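Local coordinates for protein polyketide synthase PksL (Bacillus subtilis, PDB 5E1V) that probably dehydrates beta-hydroxyacyl intermediates during bacillaene assembly, as a monomeric dehydratase domain of a trans-AT polyketide synthase split module, at residues A[219-224]-A[266-271]. Sequence-based numbering, arbitrary orientation.
Sequences FYESFS and LKNFTS
Two antiparallel strands of the hotdog-fold dehydratase domain pair here, 219-224 with 266-271, and a classic beta bulge interrupts them. Glu221 and Ser222 both face Lys267. The backbone bonds are strongest on either side of the bulge. At Phe219 and Thr270 they run both ways. Thr270 N reaches Phe219 O at 2.7 Å, nearly along the C=O axis, and Phe219 N reaches Thr270 O at 3.0 Å, on a lone pair. Beyond the bulge, Lys267 N gives a 2.8 Å bond to Ser222 O in the carbonyl plane. Within it, Lys267 O receives only weak bonds from Glu221 N and Ser222 N.

Apolar contacts gather on the face of Tyr220, Phe223, Leu266 and Phe269, towards helix 34-44, where Ile35 touches the first three. Leu266 CD1 lies 3.8 Å from Tyr220 CB and also meets Phe223 CD1, while CD2 sits over one face of the tyrosine ring. Tyr220 CE1 meets Phe269 CD1 at 3.7 Å. These two side chains run alongside each other, but their ring planes are 80° apart. Tyr220 OH is hydrogen-bonded to Gly31 O. An alanine in place of Tyr220 would probably loosen the packing against Leu266 and Phe269 and would lose the bond to Gly31.

The opposite face carries Phe219, Ser222, Lys267 and Thr270. At the bulge, Glu221 and Asn268 point toward the partner strand. Glu221, with CG anti to the backbone N, runs beside Lys267 and Asn268. Its OE2 is 4.6 Å from Lys267 NZ, too far for a salt bridge, though the opposite charges probably still attract. Asn268 OD1 is held by Arg243. Thr270 OG1 lies at the edge of the Phe219 ring and donates to Asn268 O at 3.2 Å, from above the carbonyl plane.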
loop_
_atom_site.group_PDB
_atom_site.type_symbol
_atom_site.label_atom_id
_atom_site.label_comp_id
_atom_site.label_asym_id
_atom_site.label_seq_id
_atom_site.Cartn_x
_atom_site.Cartn_y
_atom_site.Cartn_z
ATOM N N PHE A 219 -9.459 1.964 -4.407
ATOM C CA PHE A 219 -10.084 2.541 -3.198
ATOM C C PHE A 219 -9.724 1.844 -1.876
ATOM O O PHE A 219 -9.735 0.604 -1.790
ATOM C CB PHE A 219 -11.630 2.511 -3.369
ATOM C CG PHE A 219 -12.418 3.154 -2.249
ATOM C CD1 PHE A 219 -12.721 4.493 -2.257
ATOM C CD2 PHE A 219 -13.018 2.357 -1.290
ATOM C CE1 PHE A 219 -13.506 5.060 -1.246
ATOM C CE2 PHE A 219 -13.799 2.901 -0.289
ATOM C CZ PHE A 219 -14.015 4.260 -0.224
ATOM N N TYR A 220 -9.508 2.671 -0.813
ATOM C CA TYR A 220 -9.283 2.243 0.537
ATOM C C TYR A 220 -10.386 2.852 1.343
ATOM O O TYR A 220 -10.475 4.049 1.372
ATOM C CB TYR A 220 -7.908 2.717 1.193
ATOM C CG TYR A 220 -6.677 2.560 0.342
ATOM C CD1 TYR A 220 -6.654 1.600 -0.646
ATOM C CD2 TYR A 220 -5.521 3.414 0.493
ATOM C CE1 TYR A 220 -5.585 1.449 -1.507
ATOM C CE2 TYR A 220 -4.447 3.278 -0.413
ATOM C CZ TYR A 220 -4.490 2.286 -1.393
ATOM O OH TYR A 220 -3.519 1.999 -2.362
ATOM N N GLU A 221 -11.165 2.056 2.076
ATOM C CA GLU A 221 -12.202 2.600 2.953
ATOM C C GLU A 221 -11.568 3.370 4.139
ATOM O O GLU A 221 -11.874 4.553 4.452
ATOM C CB GLU A 221 -13.122 1.474 3.469
ATOM C CG GLU A 221 -14.155 2.041 4.421
ATOM C CD GLU A 221 -15.268 1.074 4.725
ATOM O OE1 GLU A 221 -15.762 0.419 3.794
ATOM O OE2 GLU A 221 -15.621 0.977 5.914
ATOM N N SER A 222 -10.603 2.705 4.760
ATOM C CA SER A 222 -9.865 3.283 5.890
ATOM C C SER A 222 -8.529 2.616 6.161
ATOM O O SER A 222 -8.297 1.441 5.853
ATOM C CB SER A 222 -10.652 3.187 7.214
ATOM O OG SER A 222 -11.042 1.918 7.456
ATOM N N PHE A 223 -7.698 3.416 6.787
ATOM C CA PHE A 223 -6.451 2.995 7.323
ATOM C C PHE A 223 -6.300 3.645 8.647
ATOM O O PHE A 223 -6.484 4.845 8.799
ATOM C CB PHE A 223 -5.234 3.383 6.425
ATOM C CG PHE A 223 -3.975 2.829 6.939
ATOM C CD1 PHE A 223 -3.665 1.532 6.721
ATOM C CD2 PHE A 223 -3.146 3.572 7.652
ATOM C CE1 PHE A 223 -2.458 0.979 7.164
ATOM C CE2 PHE A 223 -1.944 3.079 8.111
ATOM C CZ PHE A 223 -1.616 1.765 7.885
ATOM N N SER A 224 -5.881 2.841 9.596
ATOM C CA SER A 224 -5.718 3.242 10.973
ATOM C C SER A 224 -4.506 2.485 11.480
ATOM O O SER A 224 -4.409 1.295 11.182
ATOM C CB SER A 224 -6.961 2.781 11.779
ATOM O OG SER A 224 -6.745 3.323 13.052
ATOM N N LEU A 266 -5.936 -1.943 7.115
ATOM C CA LEU A 266 -6.480 -1.331 5.880
ATOM C C LEU A 266 -7.787 -1.967 5.566
ATOM O O LEU A 266 -7.809 -3.117 5.077
ATOM C CB LEU A 266 -5.536 -1.517 4.669
ATOM C CG LEU A 266 -5.783 -0.711 3.417
ATOM C CD1 LEU A 266 -5.667 0.773 3.582
ATOM C CD2 LEU A 266 -4.833 -1.104 2.354
ATOM N N LYS A 267 -8.869 -1.256 5.822
ATOM C CA LYS A 267 -10.214 -1.883 5.597
ATOM C C LYS A 267 -10.767 -1.698 4.192
ATOM O O LYS A 267 -10.768 -0.601 3.641
ATOM C CB LYS A 267 -11.155 -1.354 6.683
ATOM C CG LYS A 267 -12.583 -1.912 6.719
ATOM C CD LYS A 267 -13.218 -1.502 8.070
ATOM C CE LYS A 267 -14.710 -1.871 8.159
ATOM N NZ LYS A 267 -14.949 -3.228 7.596
ATOM N N ASN A 268 -11.262 -2.790 3.575
ATOM C CA ASN A 268 -11.816 -2.775 2.195
ATOM C C ASN A 268 -10.898 -2.116 1.172
ATOM O O ASN A 268 -11.236 -1.181 0.504
ATOM C CB ASN A 268 -13.220 -2.220 2.186
ATOM C CG ASN A 268 -14.226 -3.297 2.589
ATOM O OD1 ASN A 268 -14.229 -4.375 1.997
ATOM N ND2 ASN A 268 -15.017 -3.038 3.605
ATOM N N PHE A 269 -9.696 -2.647 1.138
ATOM C CA PHE A 269 -8.768 -2.399 0.030
ATOM C C PHE A 269 -9.397 -3.006 -1.239
ATOM O O PHE A 269 -9.455 -4.242 -1.404
ATOM C CB PHE A 269 -7.415 -2.973 0.346
ATOM C CG PHE A 269 -6.460 -3.000 -0.804
ATOM C CD1 PHE A 269 -6.550 -2.103 -1.808
ATOM C CD2 PHE A 269 -5.453 -3.944 -0.859
ATOM C CE1 PHE A 269 -5.676 -2.135 -2.877
ATOM C CE2 PHE A 269 -4.606 -4.012 -1.945
ATOM C CZ PHE A 269 -4.719 -3.083 -2.961
ATOM N N THR A 270 -9.850 -2.097 -2.098
ATOM C CA THR A 270 -10.553 -2.397 -3.371
ATOM C C THR A 270 -9.615 -2.108 -4.555
ATOM O O THR A 270 -9.066 -0.974 -4.706
ATOM C CB THR A 270 -11.775 -1.489 -3.598
ATOM O OG1 THR A 270 -12.593 -1.410 -2.400
ATOM C CG2 THR A 270 -12.602 -2.012 -4.781
ATOM N N SER A 271 -9.518 -3.090 -5.457
ATOM C CA SER A 271 -8.770 -2.987 -6.689
ATOM C C SER A 271 -9.658 -3.348 -7.888
ATOM O O SER A 271 -10.702 -3.997 -7.740
ATOM C CB SER A 271 -7.588 -3.979 -6.620
ATOM O OG SER A 271 -6.742 -3.680 -5.523
#